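Local coordinates for protein alpha-amylase/trypsin inhibitor (PDB 1B1U) that inhibits both trypsin-like serine proteases and alpha-amylases, and may protect ragi seeds against their own and foreign hydrolytic enzymes, at residues R61-G66 and R77-L82; T4-G9 and A53-E58; I12-L17 and Q73-L78. One frame throughout, in Å; residues are numbered along the deposited sequence.

How the interactions relate
Between them the three contacts join the N-terminal loop, helix 53-64 and the chain from strand 74-75 onward. Interactions 1 and 2 use opposite ends of helix 53-64 and lie about 17 Å apart between centres; interaction 3 is about 9 Å from interaction 1 and about 12 Å from interaction 2. Interactions 1 and 3 share R77 and L78. I62 touches both of the other contacts: its CD1 lies 4.0 Å from I12 CD1 of interaction 3 and 4.2 Å from P8 CG of interaction 2. I12 CD1 in turn packs 3.8 Å from C55 O, beside the disulfide. Along the chain interaction 2 closes before interaction 1 opens, whereas the segments of interactions 2 and 3 alternate.

Interaction 1 of 3, residues R61-G66 and R77-L82; sequences RILMDG and RLLQDL
L63 packs against two leucines of the returning chain: CD1 meets L78 CD2 at 3.7 Å, and CG, anti to the backbone N (chi1 170°), comes to rest 3.9 Å from L79 CD2. The side chain crosses both leucines at about a right angle. M64 lies alongside L79, pointing the same way, with M64 CG 4.0 Å from L79 CD1. Outside this apolar patch the backbones join directly. R77 N donates to I62 O over 3.0 Å in a nearly straight bond (165°), and L78 N donates to L63 O over 2.9 Å. The carbonyl of M64 takes a CA-H...O contact from R77 CA at 3.0 Å, while R77 CB and CG run past it. At the polar edge R61 NH2, also in a salt bridge with E58, bonds G66 O at 3.2 Å. G66 leaves the helix with a positive phi of 107° that calls for glycine. Carbonyls at the C-terminal end of helix 53-64 are thus met by main-chain N-H groups of the chain folding back after G66, with L63 and L79 buried beside them, in the disulfide-linked helical fold of the cereal trypsin/alpha-amylase inhibitor family.

Interaction 2 of 3, residues T4-G9 and A53-E58; sequences TSCIPG and AYCRCE
Y54 lays one ring face over the sulfur of C6, whose SG sits 3.8 Å from the ring centroid in a cysteine sulfur-aromatic contact. That sulfur belongs to the C6-C55 disulfide, one of the five that cross-link this inhibitor, and C55 and C57 form a Cys-X-Cys pair of the kind found in the prolamin clan. C57 turns elsewhere, to its own disulfide with C114, so two cysteines two residues apart near the start of helix 53-64 tie it to the N-terminal loop and to the C-terminal part of the chain. The bridge has a torsion of -98° about the sulfurs, near the relaxed value, and C55 SG lies above the same face of the ring, toward its rim. The CB of Y54 points toward the loop, and CG stands between the backbone N and the carbonyl carbon (chi1 83°). The ring edge meets the loop backbone, CE2 lying 3.9 Å from T4 C. An alanine here would probably leave one flank of the disulfide and the T4-S5 backbone without the ring that lies against them. One turn further on, E58 CG packs 3.8 Å from C6 CB. One water donates to both segments, to C6 O over 2.6 Å and to E58 OE2 over 2.8 Å, and the same OE2 holds a salt bridge with R61 NH2.

Interaction 3 of 3, residues I12-L17 and Q73-L78; sequences IPHNPL and QHEGRL
H14 turns the edge of its imidazole to the carboxylate of E75, and H14 ND1 donates to E75 OE1 over 3.0 Å. The bond is fairly straight (159° at the hydrogen). OE1 lies in the plane of the ring, and the N-H arrives on the syn side of the carboxylate, slightly out of its plane. Ring and carboxylate planes stand 79° apart, so the two groups meet edge to carboxylate and do not stack. A second, weak approach of ND1 to E75 OE2 is doubtful, because the position of that oxygen is less sure. E75 reaches across because its chain is extended beyond CG, CD being anti to CA (chi2 -168°). The acid would probably favour the positively charged form of the imidazole. The backbone N of N15 also lies near this acid, 3.5 Å from E75 CD. At the side chain of N15, the amide meets carbon: N15 OD1 rests 3.2 Å from L78 CD2 and 3.6 Å from L78 CD1. For this oxygen the nearest N-H of the facing segment, G76 N, is 4.4 Å away, too far for a hydrogen bond. P16 O lies 4.2 Å from the same L78 CD2. The strand side has main-chain partners of its own, E75 bonding to V67. G76 takes backbone angles that call for glycine just before the chain turns into R77. The contact thus ties the loop before helix 19-29 to the small antiparallel pair of strands 67-68 and 74-75, while I12 packs on helix 53-64 at C55, A59 and I62, and L17 packs on helix 37-50 at Q47 and L48.

Interaction 1 of 3, residues R61-G66 and R77-L82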
ATOM      1  N   ARG A  61       5.324  -0.693  -1.688  1.00  8.23           N
ATOM      2  CA  ARG A  61       6.595  -0.110  -1.252  1.00 10.55           C
ATOM      3  C   ARG A  61       6.513   1.406  -1.345  1.00  8.97           C
ATOM      4  O   ARG A  61       7.005   2.123  -0.469  1.00 10.20           O
ATOM      5  CB  ARG A  61       7.750  -0.607  -2.128  1.00 10.43           C
ATOM      6  CG  ARG A  61       9.141  -0.271  -1.592  1.00 10.09           C
ATOM      7  CD  ARG A  61      10.189  -0.255  -2.714  1.00  6.19           C
ATOM      8  NE  ARG A  61       9.841   0.695  -3.764  1.00  2.00           N
ATOM      9  CZ  ARG A  61       9.950   2.009  -3.618  1.00  6.36           C
ATOM     10  NH1 ARG A  61      10.398   2.505  -2.482  1.00 12.32           N
ATOM     11  NH2 ARG A  61       9.585   2.832  -4.588  1.00  8.81           N
ATOM     12  N   ILE A  62       5.881   1.900  -2.403  1.00  9.29           N
ATOM     13  CA  ILE A  62       5.752   3.342  -2.586  1.00 12.69           C
ATOM     14  C   ILE A  62       4.895   3.936  -1.475  1.00 12.62           C
ATOM     15  O   ILE A  62       5.103   5.077  -1.058  1.00 13.53           O
ATOM     16  CB  ILE A  62       5.093   3.705  -3.948  1.00 14.22           C
ATOM     17  CG1 ILE A  62       5.843   3.054  -5.114  1.00 15.47           C
ATOM     18  CG2 ILE A  62       5.074   5.210  -4.117  1.00 13.89           C
ATOM     19  CD1 ILE A  62       5.203   3.330  -6.493  1.00  9.31           C
ATOM     20  N   LEU A  63       3.910   3.164  -1.015  1.00 16.51           N
ATOM     21  CA  LEU A  63       3.020   3.615   0.053  1.00 10.50           C
ATOM     22  C   LEU A  63       3.843   3.830   1.309  1.00  4.77           C
ATOM     23  O   LEU A  63       3.693   4.830   2.007  1.00  2.38           O
ATOM     24  CB  LEU A  63       1.937   2.564   0.332  1.00 13.47           C
ATOM     25  CG  LEU A  63       1.029   2.720   1.561  1.00 11.71           C
ATOM     26  CD1 LEU A  63       0.248   4.046   1.512  1.00  6.85           C
ATOM     27  CD2 LEU A  63       0.079   1.526   1.609  1.00 13.25           C
ATOM     28  N   MET A  64       4.715   2.876   1.590  1.00  2.00           N
ATOM     29  CA  MET A  64       5.552   2.962   2.769  1.00  6.05           C
ATOM     30  C   MET A  64       6.647   4.018   2.656  1.00  9.03           C
ATOM     31  O   MET A  64       6.619   5.051   3.322  1.00  6.95           O
ATOM     32  CB  MET A  64       6.201   1.607   3.032  1.00  8.12           C
ATOM     33  CG  MET A  64       5.303   0.409   2.759  1.00  4.18           C
ATOM     34  SD  MET A  64       6.153  -1.130   3.065  1.00  8.39           S
ATOM     35  CE  MET A  64       5.943  -1.933   1.568  1.00  2.30           C
ATOM     36  N   ASP A  65       7.588   3.751   1.761  1.00 14.04           N
ATOM     37  CA  ASP A  65       8.762   4.585   1.554  1.00 14.24           C
ATOM     38  C   ASP A  65       8.742   5.746   0.568  1.00 15.19           C
ATOM     39  O   ASP A  65       9.456   6.724   0.758  1.00 19.44           O
ATOM     40  CB  ASP A  65       9.919   3.646   1.247  1.00 13.12           C
ATOM     41  CG  ASP A  65       9.953   2.476   2.204  1.00  8.64           C
ATOM     42  OD1 ASP A  65       9.396   2.635   3.309  1.00 13.54           O
ATOM     43  OD2 ASP A  65      10.517   1.411   1.872  1.00  9.53           O
ATOM     44  N   GLY A  66       7.964   5.645  -0.497  1.00 17.15           N
ATOM     45  CA  GLY A  66       7.909   6.761  -1.423  1.00 15.16           C
ATOM     46  C   GLY A  66       8.602   6.624  -2.762  1.00 14.85           C
ATOM     47  O   GLY A  66       9.241   5.617  -3.082  1.00 13.11           O
ATOM     48  N   ARG A  77       5.079   7.493   0.685  1.00 23.36           N
ATOM     49  CA  ARG A  77       5.484   7.594   2.084  1.00 22.86           C
ATOM     50  C   ARG A  77       4.331   8.197   2.887  1.00 20.88           C
ATOM     51  O   ARG A  77       4.460   9.229   3.541  1.00 18.96           O
ATOM     52  CB  ARG A  77       6.745   8.457   2.226  1.00 23.94           C
ATOM     53  CG  ARG A  77       7.431   8.364   3.593  1.00 24.50           C
ATOM     54  CD  ARG A  77       7.731   9.757   4.178  1.00 25.13           C
ATOM     55  NE  ARG A  77       8.139   9.706   5.584  1.00 18.91           N
ATOM     56  CZ  ARG A  77       9.153   8.979   6.041  1.00 18.71           C
ATOM     57  NH1 ARG A  77       9.873   8.239   5.206  1.00 20.10           N
ATOM     58  NH2 ARG A  77       9.456   8.990   7.328  1.00 15.22           N
ATOM     59  N   LEU A  78       3.186   7.535   2.824  1.00 23.55           N
ATOM     60  CA  LEU A  78       2.016   7.988   3.554  1.00 20.08           C
ATOM     61  C   LEU A  78       2.035   7.354   4.950  1.00 14.58           C
ATOM     62  O   LEU A  78       1.354   7.827   5.862  1.00 16.09           O
ATOM     63  CB  LEU A  78       0.747   7.575   2.801  1.00 19.02           C
ATOM     64  CG  LEU A  78       0.153   8.452   1.689  1.00 21.30           C
ATOM     65  CD1 LEU A  78       1.188   9.454   1.183  1.00 20.20           C
ATOM     66  CD2 LEU A  78      -0.346   7.550   0.547  1.00 13.31           C
ATOM     67  N   LEU A  79       2.815   6.284   5.098  1.00 10.10           N
ATOM     68  CA  LEU A  79       2.933   5.556   6.363  1.00  7.12           C
ATOM     69  C   LEU A  79       3.845   6.283   7.350  1.00  9.20           C
ATOM     70  O   LEU A  79       4.920   5.796   7.713  1.00  7.06           O
ATOM     71  CB  LEU A  79       3.443   4.120   6.109  1.00  4.24           C
ATOM     72  CG  LEU A  79       2.561   3.188   5.238  1.00  7.48           C
ATOM     73  CD1 LEU A  79       2.811   1.730   5.590  1.00  2.00           C
ATOM     74  CD2 LEU A  79       1.082   3.506   5.418  1.00  5.81           C
ATOM     75  N   GLN A  80       3.382   7.457   7.770  1.00 11.85           N
ATOM     76  CA  GLN A  80       4.078   8.331   8.710  1.00 17.64           C
ATOM     77  C   GLN A  80       3.505   8.201  10.140  1.00 22.67           C
ATOM     78  O   GLN A  80       2.297   8.028  10.336  1.00 25.07           O
ATOM     79  CB  GLN A  80       3.962   9.793   8.233  1.00 16.85           C
ATOM     80  CG  GLN A  80       4.449  10.045   6.791  1.00 13.99           C
ATOM     81  CD  GLN A  80       3.782  11.254   6.114  1.00 13.87           C
ATOM     82  OE1 GLN A  80       3.104  12.056   6.755  1.00 12.35           O
ATOM     83  NE2 GLN A  80       3.982  11.378   4.806  1.00 14.95           N
ATOM     84  N   ASP A  81       4.384   8.296  11.130  1.00 22.63           N
ATOM     85  CA  ASP A  81       4.004   8.184  12.534  1.00 24.35           C
ATOM     86  C   ASP A  81       2.683   8.852  12.872  1.00 23.03           C
ATOM     87  O   ASP A  81       2.273   9.813  12.225  1.00 25.73           O
ATOM     88  CB  ASP A  81       5.087   8.802  13.427  1.00 24.82           C
ATOM     89  CG  ASP A  81       6.375   8.020  13.406  1.00 28.98           C
ATOM     90  OD1 ASP A  81       6.388   6.879  13.914  1.00 28.36           O
ATOM     91  OD2 ASP A  81       7.377   8.546  12.878  1.00 34.77           O
ATOM     92  N   LEU A  82       2.026   8.332  13.901  1.00 19.92           N
ATOM     93  CA  LEU A  82       0.770   8.889  14.382  1.00 17.41           C
ATOM     94  C   LEU A  82       0.744   8.591  15.873  1.00 18.27           C
ATOM     95  O   LEU A  82       1.436   7.686  16.339  1.00 20.29           O
ATOM     96  CB  LEU A  82      -0.430   8.213  13.706  1.00 22.42           C
ATOM     97  CG  LEU A  82      -0.828   8.540  12.260  1.00 17.53           C
ATOM     98  CD1 LEU A  82      -1.835   7.495  11.798  1.00 16.96           C
ATOM     99  CD2 LEU A  82      -1.427   9.940  12.155  1.00 11.41           C
TER

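Interaction 2 of 3, residues T4-G9 and A53-E58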
ATOM      1  N   THR A   4       5.695  -1.774 -19.166  1.00 53.15           N
ATOM      2  CA  THR A   4       6.426  -2.810 -18.442  1.00 48.06           C
ATOM      3  C   THR A   4       7.160  -2.133 -17.284  1.00 44.60           C
ATOM      4  O   THR A   4       8.088  -2.692 -16.694  1.00 45.24           O
ATOM      5  CB  THR A   4       7.443  -3.519 -19.366  1.00 48.43           C
ATOM      6  OG1 THR A   4       6.757  -4.055 -20.504  1.00 47.99           O
ATOM      7  CG2 THR A   4       8.147  -4.653 -18.628  1.00 47.31           C
ATOM      8  N   SER A   5       6.719  -0.921 -16.959  1.00 38.48           N
ATOM      9  CA  SER A   5       7.320  -0.152 -15.884  1.00 33.77           C
ATOM     10  C   SER A   5       6.302   0.306 -14.846  1.00 31.91           C
ATOM     11  O   SER A   5       5.369   1.054 -15.150  1.00 30.03           O
ATOM     12  CB  SER A   5       8.039   1.064 -16.459  1.00 33.42           C
ATOM     13  OG  SER A   5       9.262   1.270 -15.786  1.00 30.46           O
ATOM     14  N   CYS A   6       6.503  -0.145 -13.614  1.00 28.24           N
ATOM     15  CA  CYS A   6       5.624   0.198 -12.504  1.00 24.50           C
ATOM     16  C   CYS A   6       5.990   1.576 -11.989  1.00 23.16           C
ATOM     17  O   CYS A   6       6.544   1.721 -10.893  1.00 20.25           O
ATOM     18  CB  CYS A   6       5.780  -0.839 -11.398  1.00 24.53           C
ATOM     19  SG  CYS A   6       5.094  -2.457 -11.864  1.00 23.30           S
ATOM     20  N   ILE A   7       5.659   2.586 -12.787  1.00 22.13           N
ATOM     21  CA  ILE A   7       5.981   3.970 -12.459  1.00 22.86           C
ATOM     22  C   ILE A   7       4.764   4.878 -12.361  1.00 18.43           C
ATOM     23  O   ILE A   7       3.898   4.877 -13.230  1.00 19.03           O
ATOM     24  CB  ILE A   7       6.973   4.553 -13.507  1.00 22.81           C
ATOM     25  CG1 ILE A   7       8.353   3.942 -13.290  1.00 24.38           C
ATOM     26  CG2 ILE A   7       7.066   6.069 -13.391  1.00 25.18           C
ATOM     27  CD1 ILE A   7       9.237   3.995 -14.507  1.00 27.67           C
ATOM     28  N   PRO A   8       4.689   5.674 -11.287  1.00 17.47           N
ATOM     29  CA  PRO A   8       3.560   6.586 -11.099  1.00 20.64           C
ATOM     30  C   PRO A   8       3.270   7.413 -12.340  1.00 28.23           C
ATOM     31  O   PRO A   8       4.065   8.261 -12.751  1.00 34.44           O
ATOM     32  CB  PRO A   8       3.981   7.436  -9.907  1.00 16.52           C
ATOM     33  CG  PRO A   8       4.904   6.547  -9.139  1.00 17.83           C
ATOM     34  CD  PRO A   8       5.649   5.750 -10.176  1.00 16.04           C
ATOM     35  N   GLY A   9       2.113   7.146 -12.930  1.00 32.15           N
ATOM     36  CA  GLY A   9       1.679   7.828 -14.132  1.00 37.53           C
ATOM     37  C   GLY A   9       0.547   6.969 -14.642  1.00 41.72           C
ATOM     38  O   GLY A   9      -0.628   7.263 -14.384  1.00 43.30           O
ATOM     39  N   ALA A  53      -1.003  -7.186 -11.482  1.00 17.78           N
ATOM     40  CA  ALA A  53      -0.202  -8.119 -10.708  1.00 18.12           C
ATOM     41  C   ALA A  53       1.233  -7.690 -10.424  1.00 21.16           C
ATOM     42  O   ALA A  53       1.656  -7.620  -9.273  1.00 24.51           O
ATOM     43  CB  ALA A  53      -0.190  -9.462 -11.415  1.00 20.23           C
ATOM     44  N   TYR A  54       1.984  -7.424 -11.485  1.00 24.34           N
ATOM     45  CA  TYR A  54       3.387  -7.048 -11.366  1.00 22.94           C
ATOM     46  C   TYR A  54       3.710  -5.683 -10.741  1.00 20.44           C
ATOM     47  O   TYR A  54       4.858  -5.423 -10.393  1.00 25.41           O
ATOM     48  CB  TYR A  54       4.056  -7.164 -12.740  1.00 27.34           C
ATOM     49  CG  TYR A  54       3.847  -5.963 -13.624  1.00 27.77           C
ATOM     50  CD1 TYR A  54       2.562  -5.508 -13.923  1.00 28.81           C
ATOM     51  CD2 TYR A  54       4.934  -5.262 -14.139  1.00 30.15           C
ATOM     52  CE1 TYR A  54       2.365  -4.383 -14.704  1.00 28.74           C
ATOM     53  CE2 TYR A  54       4.750  -4.131 -14.925  1.00 29.54           C
ATOM     54  CZ  TYR A  54       3.467  -3.694 -15.201  1.00 30.70           C
ATOM     55  OH  TYR A  54       3.282  -2.544 -15.936  1.00 30.94           O
ATOM     56  N   CYS A  55       2.722  -4.812 -10.589  1.00 19.11           N
ATOM     57  CA  CYS A  55       2.985  -3.515  -9.981  1.00 17.77           C
ATOM     58  C   CYS A  55       2.586  -3.430  -8.513  1.00 21.94           C
ATOM     59  O   CYS A  55       3.105  -2.591  -7.771  1.00 22.92           O
ATOM     60  CB  CYS A  55       2.275  -2.419 -10.762  1.00 24.38           C
ATOM     61  SG  CYS A  55       3.161  -1.989 -12.290  1.00 24.57           S
ATOM     62  N   ARG A  56       1.676  -4.312  -8.104  1.00 19.75           N
ATOM     63  CA  ARG A  56       1.165  -4.372  -6.734  1.00 16.00           C
ATOM     64  C   ARG A  56       2.217  -4.239  -5.627  1.00  6.64           C
ATOM     65  O   ARG A  56       2.101  -3.371  -4.781  1.00  8.65           O
ATOM     66  CB  ARG A  56       0.355  -5.676  -6.539  1.00 15.28           C
ATOM     67  CG  ARG A  56      -1.152  -5.500  -6.726  1.00 14.08           C
ATOM     68  CD  ARG A  56      -1.898  -6.813  -7.050  1.00  7.67           C
ATOM     69  NE  ARG A  56      -3.159  -6.515  -7.724  1.00  9.96           N
ATOM     70  CZ  ARG A  56      -3.864  -7.373  -8.459  1.00  6.48           C
ATOM     71  NH1 ARG A  56      -3.450  -8.620  -8.640  1.00  6.16           N
ATOM     72  NH2 ARG A  56      -4.984  -6.965  -9.037  1.00  4.80           N
ATOM     73  N   CYS A  57       3.222  -5.106  -5.618  1.00 10.90           N
ATOM     74  CA  CYS A  57       4.278  -5.043  -4.594  1.00 15.18           C
ATOM     75  C   CYS A  57       5.042  -3.697  -4.615  1.00 18.33           C
ATOM     76  O   CYS A  57       5.438  -3.179  -3.562  1.00 19.55           O
ATOM     77  CB  CYS A  57       5.285  -6.184  -4.801  1.00 16.83           C
ATOM     78  SG  CYS A  57       4.775  -7.835  -4.225  1.00 15.45           S
ATOM     79  N   GLU A  58       5.259  -3.149  -5.813  1.00 13.93           N
ATOM     80  CA  GLU A  58       5.969  -1.873  -5.963  1.00 13.11           C
ATOM     81  C   GLU A  58       5.108  -0.757  -5.409  1.00  9.24           C
ATOM     82  O   GLU A  58       5.600   0.127  -4.713  1.00 10.51           O
ATOM     83  CB  GLU A  58       6.290  -1.613  -7.448  1.00 18.52           C
ATOM     84  CG  GLU A  58       6.918  -0.245  -7.781  1.00 17.29           C
ATOM     85  CD  GLU A  58       8.104   0.111  -6.902  1.00 12.95           C
ATOM     86  OE1 GLU A  58       8.833  -0.794  -6.456  1.00 17.48           O
ATOM     87  OE2 GLU A  58       8.315   1.312  -6.658  1.00 26.73           O
TER
HETATM   88  O   HOH W   1       8.368   2.559  -9.218  1.00 14.61           O

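Interaction 3 of 3, residues I12-L17 and Q73-L78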
ATOM      1  N   ILE A  12       1.099   2.827 -12.529  1.00 22.44           N
ATOM      2  CA  ILE A  12       0.757   3.057 -11.124  1.00 17.27           C
ATOM      3  C   ILE A  12       0.164   4.467 -10.932  1.00 19.11           C
ATOM      4  O   ILE A  12       0.759   5.471 -11.312  1.00 18.87           O
ATOM      5  CB  ILE A  12       1.981   2.839 -10.201  1.00  8.56           C
ATOM      6  CG1 ILE A  12       2.323   1.359 -10.169  1.00  3.88           C
ATOM      7  CG2 ILE A  12       1.670   3.267  -8.801  1.00  5.52           C
ATOM      8  CD1 ILE A  12       3.164   0.961  -9.038  1.00  2.00           C
ATOM      9  N   PRO A  13      -1.039   4.551 -10.349  1.00 18.36           N
ATOM     10  CA  PRO A  13      -1.626   5.876 -10.164  1.00 18.55           C
ATOM     11  C   PRO A  13      -0.772   6.841  -9.365  1.00 20.09           C
ATOM     12  O   PRO A  13       0.248   6.464  -8.780  1.00 20.62           O
ATOM     13  CB  PRO A  13      -2.963   5.583  -9.481  1.00 16.57           C
ATOM     14  CG  PRO A  13      -3.262   4.178  -9.830  1.00 16.69           C
ATOM     15  CD  PRO A  13      -1.929   3.492  -9.851  1.00 14.18           C
ATOM     16  N   HIS A  14      -1.200   8.099  -9.369  1.00 21.85           N
ATOM     17  CA  HIS A  14      -0.522   9.152  -8.638  1.00 24.79           C
ATOM     18  C   HIS A  14      -1.018   9.073  -7.204  1.00 24.94           C
ATOM     19  O   HIS A  14      -2.209   9.254  -6.939  1.00 26.47           O
ATOM     20  CB  HIS A  14      -0.856  10.510  -9.250  1.00 27.85           C
ATOM     21  CG  HIS A  14      -0.021  10.849 -10.440  1.00 26.25           C
ATOM     22  ND1 HIS A  14       1.309  11.188 -10.339  1.00 26.30           N
ATOM     23  CD2 HIS A  14      -0.315  10.863 -11.762  1.00 30.13           C
ATOM     24  CE1 HIS A  14       1.799  11.396 -11.548  1.00 30.98           C
ATOM     25  NE2 HIS A  14       0.836  11.206 -12.429  1.00 30.31           N
ATOM     26  N   ASN A  15      -0.086   8.810  -6.292  1.00 24.97           N
ATOM     27  CA  ASN A  15      -0.378   8.638  -4.869  1.00 25.05           C
ATOM     28  C   ASN A  15      -1.188   7.342  -4.716  1.00 23.96           C
ATOM     29  O   ASN A  15      -2.345   7.362  -4.282  1.00 20.36           O
ATOM     30  CB  ASN A  15      -1.160   9.826  -4.295  1.00 20.46           C
ATOM     31  CG  ASN A  15      -0.925   9.996  -2.801  1.00 17.54           C
ATOM     32  OD1 ASN A  15      -0.169   9.236  -2.197  1.00 15.66           O
ATOM     33  ND2 ASN A  15      -1.565  10.987  -2.204  1.00 16.09           N
ATOM     34  N   PRO A  16      -0.569   6.196  -5.075  1.00 22.09           N
ATOM     35  CA  PRO A  16      -1.188   4.872  -5.006  1.00 20.13           C
ATOM     36  C   PRO A  16      -1.641   4.487  -3.612  1.00 22.82           C
ATOM     37  O   PRO A  16      -1.078   4.931  -2.604  1.00 24.01           O
ATOM     38  CB  PRO A  16      -0.097   3.934  -5.522  1.00 19.43           C
ATOM     39  CG  PRO A  16       1.169   4.673  -5.276  1.00 21.97           C
ATOM     40  CD  PRO A  16       0.822   6.103  -5.553  1.00 19.48           C
ATOM     41  N   LEU A  17      -2.676   3.656  -3.570  1.00 17.86           N
ATOM     42  CA  LEU A  17      -3.219   3.162  -2.320  1.00 13.12           C
ATOM     43  C   LEU A  17      -3.356   4.252  -1.266  1.00  9.83           C
ATOM     44  O   LEU A  17      -2.965   4.063  -0.123  1.00 13.18           O
ATOM     45  CB  LEU A  17      -2.326   2.023  -1.810  1.00  7.54           C
ATOM     46  CG  LEU A  17      -1.636   1.253  -2.946  1.00  2.63           C
ATOM     47  CD1 LEU A  17      -0.649   0.270  -2.386  1.00  2.00           C
ATOM     48  CD2 LEU A  17      -2.682   0.529  -3.781  1.00  4.50           C
ATOM     49  N   GLN A  73       8.589  15.441  -9.345  1.00 36.89           N
ATOM     50  CA  GLN A  73       7.710  15.533  -8.194  1.00 32.19           C
ATOM     51  C   GLN A  73       7.688  14.201  -7.462  1.00 30.18           C
ATOM     52  O   GLN A  73       7.774  13.142  -8.067  1.00 29.45           O
ATOM     53  CB  GLN A  73       6.306  15.931  -8.633  1.00 33.34           C
ATOM     54  CG  GLN A  73       5.964  17.380  -8.313  1.00 34.40           C
ATOM     55  CD  GLN A  73       5.337  17.542  -6.938  1.00 40.82           C
ATOM     56  OE1 GLN A  73       4.894  18.634  -6.562  1.00 38.82           O
ATOM     57  NE2 GLN A  73       5.293  16.451  -6.178  1.00 40.98           N
ATOM     58  N   HIS A  74       7.585  14.272  -6.144  1.00 29.43           N
ATOM     59  CA  HIS A  74       7.589  13.094  -5.293  1.00 28.48           C
ATOM     60  C   HIS A  74       6.211  12.800  -4.722  1.00 26.69           C
ATOM     61  O   HIS A  74       5.436  13.710  -4.428  1.00 24.81           O
ATOM     62  CB  HIS A  74       8.580  13.301  -4.140  1.00 33.89           C
ATOM     63  CG  HIS A  74       8.841  14.743  -3.809  1.00 38.53           C
ATOM     64  ND1 HIS A  74       8.156  15.785  -4.401  1.00 39.97           N
ATOM     65  CD2 HIS A  74       9.720  15.317  -2.950  1.00 40.36           C
ATOM     66  CE1 HIS A  74       8.599  16.935  -3.924  1.00 38.82           C
ATOM     67  NE2 HIS A  74       9.547  16.679  -3.042  1.00 43.92           N
ATOM     68  N   GLU A  75       5.906  11.520  -4.572  1.00 25.90           N
ATOM     69  CA  GLU A  75       4.629  11.113  -4.003  1.00 26.86           C
ATOM     70  C   GLU A  75       4.824   9.765  -3.332  1.00 27.00           C
ATOM     71  O   GLU A  75       5.555   8.912  -3.837  1.00 27.46           O
ATOM     72  CB  GLU A  75       3.540  11.037  -5.090  1.00 28.28           C
ATOM     73  CG  GLU A  75       3.844  10.133  -6.284  1.00 26.89           C
ATOM     74  CD  GLU A  75       2.860  10.329  -7.443  1.00 26.62           C
ATOM     75  OE1 GLU A  75       2.193  11.384  -7.505  1.00 27.69           O
ATOM     76  OE2 GLU A  75       2.751   9.425  -8.295  1.00 25.86           O
ATOM     77  N   GLY A  76       4.189   9.583  -2.180  1.00 26.52           N
ATOM     78  CA  GLY A  76       4.325   8.331  -1.459  1.00 26.04           C
ATOM     79  C   GLY A  76       4.752   8.569  -0.025  1.00 24.23           C
ATOM     80  O   GLY A  76       4.800   9.710   0.428  1.00 21.92           O
ATOM     81  N   ARG A  77       5.079   7.493   0.685  1.00 23.36           N
ATOM     82  CA  ARG A  77       5.484   7.594   2.084  1.00 22.86           C
ATOM     83  C   ARG A  77       4.331   8.197   2.887  1.00 20.88           C
ATOM     84  O   ARG A  77       4.460   9.229   3.541  1.00 18.96           O
ATOM     85  CB  ARG A  77       6.745   8.457   2.226  1.00 23.94           C
ATOM     86  CG  ARG A  77       7.431   8.364   3.593  1.00 24.50           C
ATOM     87  CD  ARG A  77       7.731   9.757   4.178  1.00 25.13           C
ATOM     88  NE  ARG A  77       8.139   9.706   5.584  1.00 18.91           N
ATOM     89  CZ  ARG A  77       9.153   8.979   6.041  1.00 18.71           C
ATOM     90  NH1 ARG A  77       9.873   8.239   5.206  1.00 20.10           N
ATOM     91  NH2 ARG A  77       9.456   8.990   7.328  1.00 15.22           N
ATOM     92  N   LEU A  78       3.186   7.535   2.824  1.00 23.55           N
ATOM     93  CA  LEU A  78       2.016   7.988   3.554  1.00 20.08           C
ATOM     94  C   LEU A  78       2.035   7.354   4.950  1.00 14.58           C
ATOM     95  O   LEU A  78       1.354   7.827   5.862  1.00 16.09           O
ATOM     96  CB  LEU A  78       0.747   7.575   2.801  1.00 19.02           C
ATOM     97  CG  LEU A  78       0.153   8.452   1.689  1.00 21.30           C
ATOM     98  CD1 LEU A  78       1.188   9.454   1.183  1.00 20.20           C
ATOM     99  CD2 LEU A  78      -0.346   7.550   0.547  1.00 13.31           C
TER